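Local coordinates for protein cytochrome C554 (Nitrosomonas europaea, PDB 1FT5) that carries electrons in ammonia oxidation, accepting them directly from hydroxylamine oxidoreductase through its covalently bound haems, at residues A[169-183]-A[194-208]. Residues are numbered along the deposited sequence; the frame is centred on the assembly and turned at random.
Sequences DEMVKEVKAMHEHYK and FKFHDEFQASAKPAK. With HEM (protoporphyrin IX containing Fe), chain G.
Lys173 reaches over one face of Phe196 and shows how one flexible chain can serve an aromatic ring and a carboxylate together. From CB the chain turns beside its own backbone N (chi1 -60°) and then runs extended, which carries its end across to 194-208. CG passes the edge of the Phe200 ring, CD approaches Glu199 OE2, and Lys173 CE sits over the centre of the Phe196 ring, 3.4 Å from its centroid, a CH-pi contact. Lys173 NZ makes a cation-pi contact with the same face and a salt bridge to Glu199 OE1, on its syn lone pair, at 2.8 Å.

Deeper in, His181 and Phe200 form an offset stack, planes at 27°, while ND1 of His181 donates to haem propionate O1A at 2.8 Å. With an alanine at His181, that propionate oxygen would probably lose this donor and one face of Phe200 its stacking partner. Farther along, a single bridge pairs Tyr182 with Lys205, through Lys205 N to His181 O (2.9 Å) and Lys183 N to Lys205 O (2.8 Å).

Helix 197-202 and its tail thus cover the loop after helix 168-171, where His179 binds the haem iron opposite His92 and helix 16-22 touches His179 and Tyr182.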
loop_
_atom_site.group_PDB
_atom_site.type_symbol
_atom_site.label_atom_id
_atom_site.label_comp_id
_atom_site.label_asym_id
_atom_site.label_seq_id
_atom_site.Cartn_x
_atom_site.Cartn_y
_atom_site.Cartn_z
ATOM N N ASP A 169 -4.727 14.272 -1.280
ATOM C CA ASP A 169 -3.915 15.142 -0.445
ATOM C C ASP A 169 -4.328 15.126 1.010
ATOM O O ASP A 169 -3.535 15.473 1.894
ATOM C CB ASP A 169 -3.962 16.580 -0.984
ATOM C CG ASP A 169 -3.141 16.786 -2.250
ATOM O OD1 ASP A 169 -2.404 15.904 -2.752
ATOM O OD2 ASP A 169 -3.232 17.904 -2.789
ATOM N N GLU A 170 -5.589 14.789 1.270
ATOM C CA GLU A 170 -6.077 14.688 2.634
ATOM C C GLU A 170 -5.829 13.320 3.231
ATOM O O GLU A 170 -5.290 13.177 4.314
ATOM C CB GLU A 170 -7.591 14.955 2.690
ATOM C CG GLU A 170 -7.971 16.118 1.830
ATOM C CD GLU A 170 -8.101 17.383 2.598
ATOM O OE1 GLU A 170 -9.051 18.158 2.256
ATOM O OE2 GLU A 170 -7.273 17.603 3.528
ATOM N N MET A 171 -6.211 12.291 2.485
ATOM C CA MET A 171 -6.114 10.991 3.045
ATOM C C MET A 171 -4.720 10.415 3.175
ATOM O O MET A 171 -4.535 9.560 4.006
ATOM C CB MET A 171 -7.067 10.072 2.298
ATOM C CG MET A 171 -8.305 9.898 3.214
ATOM S SD MET A 171 -9.780 9.734 2.330
ATOM C CE MET A 171 -11.031 10.495 3.491
ATOM N N VAL A 172 -3.786 10.914 2.377
ATOM C CA VAL A 172 -2.396 10.405 2.542
ATOM C C VAL A 172 -1.796 10.930 3.827
ATOM O O VAL A 172 -0.760 10.414 4.271
ATOM C CB VAL A 172 -1.544 10.769 1.314
ATOM C CG1 VAL A 172 -1.115 12.296 1.307
ATOM C CG2 VAL A 172 -0.249 9.876 1.290
ATOM N N LYS A 173 -2.495 11.873 4.462
ATOM C CA LYS A 173 -2.002 12.415 5.735
ATOM C C LYS A 173 -2.728 11.823 6.900
ATOM O O LYS A 173 -2.623 12.319 7.999
ATOM C CB LYS A 173 -2.110 13.969 5.769
ATOM C CG LYS A 173 -1.340 14.681 4.725
ATOM C CD LYS A 173 -1.140 16.203 5.086
ATOM C CE LYS A 173 -0.256 16.901 4.067
ATOM N NZ LYS A 173 -0.008 18.286 4.572
ATOM N N GLU A 174 -3.470 10.741 6.689
ATOM C CA GLU A 174 -4.152 10.045 7.775
ATOM C C GLU A 174 -3.243 8.911 8.201
ATOM O O GLU A 174 -3.203 7.858 7.529
ATOM C CB GLU A 174 -5.480 9.488 7.221
ATOM C CG GLU A 174 -6.444 8.966 8.261
ATOM C CD GLU A 174 -7.219 10.112 8.978
ATOM O OE1 GLU A 174 -7.727 11.100 8.339
ATOM O OE2 GLU A 174 -7.301 9.943 10.161
ATOM N N VAL A 175 -2.503 9.096 9.304
ATOM C CA VAL A 175 -1.553 8.029 9.723
ATOM C C VAL A 175 -2.257 6.769 10.102
ATOM O O VAL A 175 -1.725 5.667 9.894
ATOM C CB VAL A 175 -0.647 8.447 10.889
ATOM C CG1 VAL A 175 0.303 9.532 10.410
ATOM C CG2 VAL A 175 -1.489 8.909 12.074
ATOM N N LYS A 176 -3.466 6.874 10.630
ATOM C CA LYS A 176 -4.154 5.639 11.008
ATOM C C LYS A 176 -4.588 4.858 9.805
ATOM O O LYS A 176 -5.081 3.742 9.971
ATOM C CB LYS A 176 -5.386 5.881 11.897
ATOM C CG LYS A 176 -4.979 6.509 13.214
ATOM C CD LYS A 176 -4.603 7.950 12.971
ATOM C CE LYS A 176 -5.541 8.519 11.934
ATOM N NZ LYS A 176 -4.912 9.482 11.089
ATOM N N ALA A 177 -4.471 5.426 8.616
ATOM C CA ALA A 177 -4.819 4.688 7.428
ATOM C C ALA A 177 -3.576 4.256 6.612
ATOM O O ALA A 177 -3.706 3.374 5.770
ATOM C CB ALA A 177 -5.715 5.499 6.544
ATOM N N MET A 178 -2.416 4.864 6.894
ATOM C CA MET A 178 -1.159 4.513 6.218
ATOM C C MET A 178 -0.415 3.586 7.242
ATOM O O MET A 178 -0.456 2.368 7.199
ATOM C CB MET A 178 -0.314 5.825 5.923
ATOM C CG MET A 178 -1.021 6.935 5.110
ATOM S SD MET A 178 -1.332 6.411 3.375
ATOM C CE MET A 178 -3.028 5.684 3.669
ATOM N N HIS A 179 0.331 4.253 8.121
ATOM C CA HIS A 179 1.028 3.659 9.263
ATOM C C HIS A 179 1.719 4.895 9.863
ATOM O O HIS A 179 1.877 5.912 9.217
ATOM C CB HIS A 179 2.094 2.569 8.928
ATOM C CG HIS A 179 3.090 2.954 7.892
ATOM N ND1 HIS A 179 4.102 3.879 8.075
ATOM C CD2 HIS A 179 3.198 2.561 6.601
ATOM C CE1 HIS A 179 4.739 3.998 6.892
ATOM N NE2 HIS A 179 4.209 3.203 5.957
ATOM N N GLU A 180 2.040 4.798 11.117
ATOM C CA GLU A 180 2.762 5.885 11.753
ATOM C C GLU A 180 4.066 6.078 10.996
ATOM O O GLU A 180 4.630 5.097 10.436
ATOM C CB GLU A 180 3.052 5.479 13.176
ATOM C CG GLU A 180 3.736 6.565 13.965
ATOM C CD GLU A 180 2.943 7.870 13.960
ATOM O OE1 GLU A 180 1.993 7.959 14.760
ATOM O OE2 GLU A 180 3.244 8.780 13.170
ATOM N N HIS A 181 4.581 7.315 11.057
ATOM C CA HIS A 181 5.824 7.690 10.392
ATOM C C HIS A 181 6.926 7.766 11.434
ATOM O O HIS A 181 6.732 8.305 12.535
ATOM C CB HIS A 181 5.654 8.985 9.637
ATOM C CG HIS A 181 4.645 8.868 8.531
ATOM N ND1 HIS A 181 4.853 8.048 7.439
ATOM C CD2 HIS A 181 3.401 9.393 8.384
ATOM C CE1 HIS A 181 3.762 8.070 6.670
ATOM N NE2 HIS A 181 2.872 8.875 7.218
ATOM N N TYR A 182 8.010 7.087 11.125
ATOM C CA TYR A 182 9.181 7.030 12.008
ATOM C C TYR A 182 10.355 7.719 11.330
ATOM O O TYR A 182 10.492 7.798 10.105
ATOM C CB TYR A 182 9.501 5.563 12.367
ATOM C CG TYR A 182 8.359 4.937 13.087
ATOM C CD1 TYR A 182 7.385 4.247 12.386
ATOM C CD2 TYR A 182 8.203 5.079 14.491
ATOM C CE1 TYR A 182 6.285 3.707 13.022
ATOM C CE2 TYR A 182 7.100 4.536 15.132
ATOM C CZ TYR A 182 6.139 3.852 14.395
ATOM O OH TYR A 182 5.017 3.324 15.002
ATOM N N LYS A 183 11.228 8.271 12.170
ATOM C CA LYS A 183 12.390 9.034 11.701
ATOM C C LYS A 183 13.407 8.216 10.903
ATOM O O LYS A 183 13.776 7.126 11.356
ATOM C CB LYS A 183 13.098 9.594 12.940
ATOM C CG LYS A 183 12.313 10.701 13.595
ATOM C CD LYS A 183 12.465 12.054 12.915
ATOM C CE LYS A 183 13.651 12.094 11.959
ATOM N NZ LYS A 183 13.545 13.236 10.989
ATOM N N PHE A 194 8.800 12.289 -2.264
ATOM C CA PHE A 194 7.369 12.519 -1.989
ATOM C C PHE A 194 7.177 13.938 -1.466
ATOM O O PHE A 194 7.923 14.383 -0.576
ATOM C CB PHE A 194 6.878 11.519 -0.937
ATOM C CG PHE A 194 5.413 11.668 -0.607
ATOM C CD1 PHE A 194 4.991 11.577 0.736
ATOM C CD2 PHE A 194 4.486 11.874 -1.623
ATOM C CE1 PHE A 194 3.579 11.697 1.062
ATOM C CE2 PHE A 194 3.100 11.993 -1.301
ATOM C CZ PHE A 194 2.683 11.901 0.019
ATOM N N LYS A 195 6.185 14.638 -2.026
ATOM C CA LYS A 195 5.884 16.022 -1.657
ATOM C C LYS A 195 5.688 16.299 -0.209
ATOM O O LYS A 195 5.894 17.463 0.235
ATOM C CB LYS A 195 4.697 16.570 -2.465
ATOM C CG LYS A 195 3.341 15.846 -2.206
ATOM C CD LYS A 195 2.338 16.376 -3.221
ATOM C CE LYS A 195 0.886 16.005 -2.855
ATOM N NZ LYS A 195 -0.075 16.549 -3.902
ATOM N N PHE A 196 5.273 15.298 0.568
ATOM C CA PHE A 196 5.079 15.515 2.004
ATOM C C PHE A 196 6.134 14.839 2.847
ATOM O O PHE A 196 6.007 14.722 4.050
ATOM C CB PHE A 196 3.698 15.020 2.490
ATOM C CG PHE A 196 2.538 15.702 1.809
ATOM C CD1 PHE A 196 1.436 14.979 1.407
ATOM C CD2 PHE A 196 2.551 17.080 1.574
ATOM C CE1 PHE A 196 0.348 15.608 0.774
ATOM C CE2 PHE A 196 1.446 17.726 0.931
ATOM C CZ PHE A 196 0.330 16.953 0.529
ATOM N N HIS A 197 7.194 14.330 2.212
ATOM C CA HIS A 197 8.240 13.633 2.972
ATOM C C HIS A 197 8.884 14.478 4.126
ATOM O O HIS A 197 8.994 14.008 5.246
ATOM C CB HIS A 197 9.374 13.233 1.981
ATOM C CG HIS A 197 10.517 12.516 2.644
ATOM N ND1 HIS A 197 10.552 11.153 2.814
ATOM C CD2 HIS A 197 11.671 12.992 3.191
ATOM C CE1 HIS A 197 11.672 10.810 3.437
ATOM N NE2 HIS A 197 12.368 11.914 3.678
ATOM N N ASP A 198 9.284 15.699 3.803
ATOM C CA ASP A 198 9.922 16.506 4.847
ATOM C C ASP A 198 8.940 16.814 5.947
ATOM O O ASP A 198 9.284 16.752 7.145
ATOM C CB ASP A 198 10.477 17.779 4.245
ATOM C CG ASP A 198 11.630 17.487 3.283
ATOM O OD1 ASP A 198 12.333 16.464 3.492
ATOM O OD2 ASP A 198 11.795 18.270 2.340
ATOM N N GLU A 199 7.689 17.103 5.544
ATOM C CA GLU A 199 6.662 17.329 6.575
ATOM C C GLU A 199 6.483 16.092 7.475
ATOM O O GLU A 199 6.418 16.132 8.708
ATOM C CB GLU A 199 5.332 17.690 5.904
ATOM C CG GLU A 199 4.149 17.604 6.868
ATOM C CD GLU A 199 2.782 17.904 6.177
ATOM O OE1 GLU A 199 2.753 18.364 5.039
ATOM O OE2 GLU A 199 1.756 17.691 6.822
ATOM N N PHE A 200 6.382 14.906 6.860
ATOM C CA PHE A 200 6.179 13.696 7.630
ATOM C C PHE A 200 7.394 13.357 8.531
ATOM O O PHE A 200 7.246 12.862 9.654
ATOM C CB PHE A 200 5.952 12.517 6.643
ATOM C CG PHE A 200 4.575 12.443 6.061
ATOM C CD1 PHE A 200 4.234 11.335 5.342
ATOM C CD2 PHE A 200 3.641 13.462 6.229
ATOM C CE1 PHE A 200 2.959 11.208 4.768
ATOM C CE2 PHE A 200 2.397 13.367 5.672
ATOM C CZ PHE A 200 2.027 12.237 4.928
ATOM N N GLN A 201 8.590 13.695 8.016
ATOM C CA GLN A 201 9.757 13.381 8.792
ATOM C C GLN A 201 9.921 14.369 9.945
ATOM O O GLN A 201 10.372 13.961 11.011
ATOM C CB GLN A 201 10.992 13.398 7.893
ATOM C CG GLN A 201 11.109 12.104 7.092
ATOM C CD GLN A 201 11.380 10.927 8.014
ATOM O OE1 GLN A 201 12.406 10.884 8.741
ATOM N NE2 GLN A 201 10.463 9.964 8.041
ATOM N N ALA A 202 9.503 15.606 9.708
ATOM C CA ALA A 202 9.636 16.652 10.757
ATOM C C ALA A 202 8.796 16.305 11.994
ATOM O O ALA A 202 9.207 16.598 13.130
ATOM C CB ALA A 202 9.278 18.024 10.204
ATOM N N SER A 203 7.652 15.626 11.822
ATOM C CA SER A 203 6.871 15.252 12.990
ATOM C C SER A 203 6.877 13.743 13.237
ATOM O O SER A 203 6.098 13.214 14.029
ATOM C CB SER A 203 5.443 15.793 12.875
ATOM O OG SER A 203 4.802 15.336 11.717
ATOM N N ALA A 204 7.801 13.043 12.584
ATOM C CA ALA A 204 7.889 11.616 12.770
ATOM C C ALA A 204 8.324 11.222 14.171
ATOM O O ALA A 204 9.027 11.982 14.841
ATOM C CB ALA A 204 8.864 11.023 11.766
ATOM N N LYS A 205 7.918 10.030 14.592
ATOM C CA LYS A 205 8.268 9.463 15.892
ATOM C C LYS A 205 9.677 8.886 15.817
ATOM O O LYS A 205 10.181 8.561 14.738
ATOM C CB LYS A 205 7.301 8.324 16.267
ATOM C CG LYS A 205 5.952 8.762 16.817
ATOM C CD LYS A 205 5.276 9.814 15.918
ATOM C CE LYS A 205 4.384 10.793 16.721
ATOM N NZ LYS A 205 4.722 12.220 16.382
ATOM N N PRO A 206 10.343 8.730 16.968
ATOM C CA PRO A 206 11.697 8.164 16.902
ATOM C C PRO A 206 11.645 6.640 16.739
ATOM O O PRO A 206 10.639 6.015 17.047
ATOM C CB PRO A 206 12.340 8.581 18.238
ATOM C CG PRO A 206 11.262 9.303 19.024
ATOM C CD PRO A 206 9.941 9.046 18.350
ATOM N N ALA A 207 12.738 6.052 16.259
ATOM C CA ALA A 207 12.837 4.598 16.046
ATOM C C ALA A 207 12.167 3.758 17.136
ATOM O O ALA A 207 12.829 3.301 18.071
ATOM C CB ALA A 207 14.301 4.193 15.923
ATOM N N LYS A 208 10.859 3.544 17.003
ATOM C CA LYS A 208 10.101 2.760 17.980
ATOM C C LYS A 208 9.862 1.316 17.532
ATOM O O LYS A 208 9.167 1.072 16.548
ATOM C CB LYS A 208 8.747 3.426 18.259
ATOM C CG LYS A 208 7.902 2.702 19.297
ATOM C CD LYS A 208 6.733 3.561 19.760
ATOM C CE LYS A 208 5.407 3.021 19.238
ATOM N NZ LYS A 208 4.954 3.744 18.009
HETATM C CHA HEM G . 6.600 5.869 4.339
HETATM C CHB HEM G . 7.589 1.174 5.214
HETATM C CHC HEM G . 2.983 0.063 3.982
HETATM C CHD HEM G . 2.283 4.640 2.530
HETATM C C1A HEM G . 7.232 4.677 4.717
HETATM C C2A HEM G . 8.573 4.604 5.204
HETATM C C3A HEM G . 8.861 3.308 5.419
HETATM C C4A HEM G . 7.698 2.548 5.091
HETATM C CMA HEM G . 10.180 2.695 5.930
HETATM C CAA HEM G . 9.539 5.822 5.430
HETATM C CBA HEM G . 9.580 6.228 6.962
HETATM C CGA HEM G . 8.175 6.504 7.559
HETATM O O1A HEM G . 7.499 7.357 7.026
HETATM O O2A HEM G . 7.811 5.832 8.522
HETATM C C1B HEM G . 6.397 0.444 4.925
HETATM C C2B HEM G . 6.265 -0.968 5.141
HETATM C C3B HEM G . 4.951 -1.291 4.841
HETATM C C4B HEM G . 4.336 -0.030 4.444
HETATM C CMB HEM G . 7.384 -1.890 5.631
HETATM C CAB HEM G . 4.209 -2.591 4.888
HETATM C CBB HEM G . 4.177 -3.184 6.318
HETATM C C1C HEM G . 2.441 1.240 3.473
HETATM C C2C HEM G . 1.144 1.283 2.893
HETATM C C3C HEM G . 0.967 2.500 2.431
HETATM C C4C HEM G . 2.116 3.286 2.769
HETATM C CMC HEM G . 0.148 0.107 2.789
HETATM C CAC HEM G . -0.263 3.020 1.624
HETATM C CBC HEM G . -1.650 2.782 2.170
HETATM C C1D HEM G . 3.395 5.397 2.935
HETATM C C2D HEM G . 3.534 6.818 2.707
HETATM C C3D HEM G . 4.749 7.166 3.273
HETATM C C4D HEM G . 5.311 5.943 3.794
HETATM C CMD HEM G . 2.577 7.707 1.934
HETATM C CAD HEM G . 5.455 8.512 3.199
HETATM C CBD HEM G . 6.551 8.487 2.177
HETATM C CGD HEM G . 7.670 9.527 2.381
HETATM O O1D HEM G . 8.606 9.484 1.574
HETATM O O2D HEM G . 7.566 10.318 3.316
HETATM N NA HEM G . 6.700 3.415 4.657
HETATM N NB HEM G . 5.207 1.034 4.478
HETATM N NC HEM G . 3.029 2.457 3.410
HETATM N ND HEM G . 4.493 4.834 3.613
HETATM FE FE HEM G . 4.852 2.943 4.071
#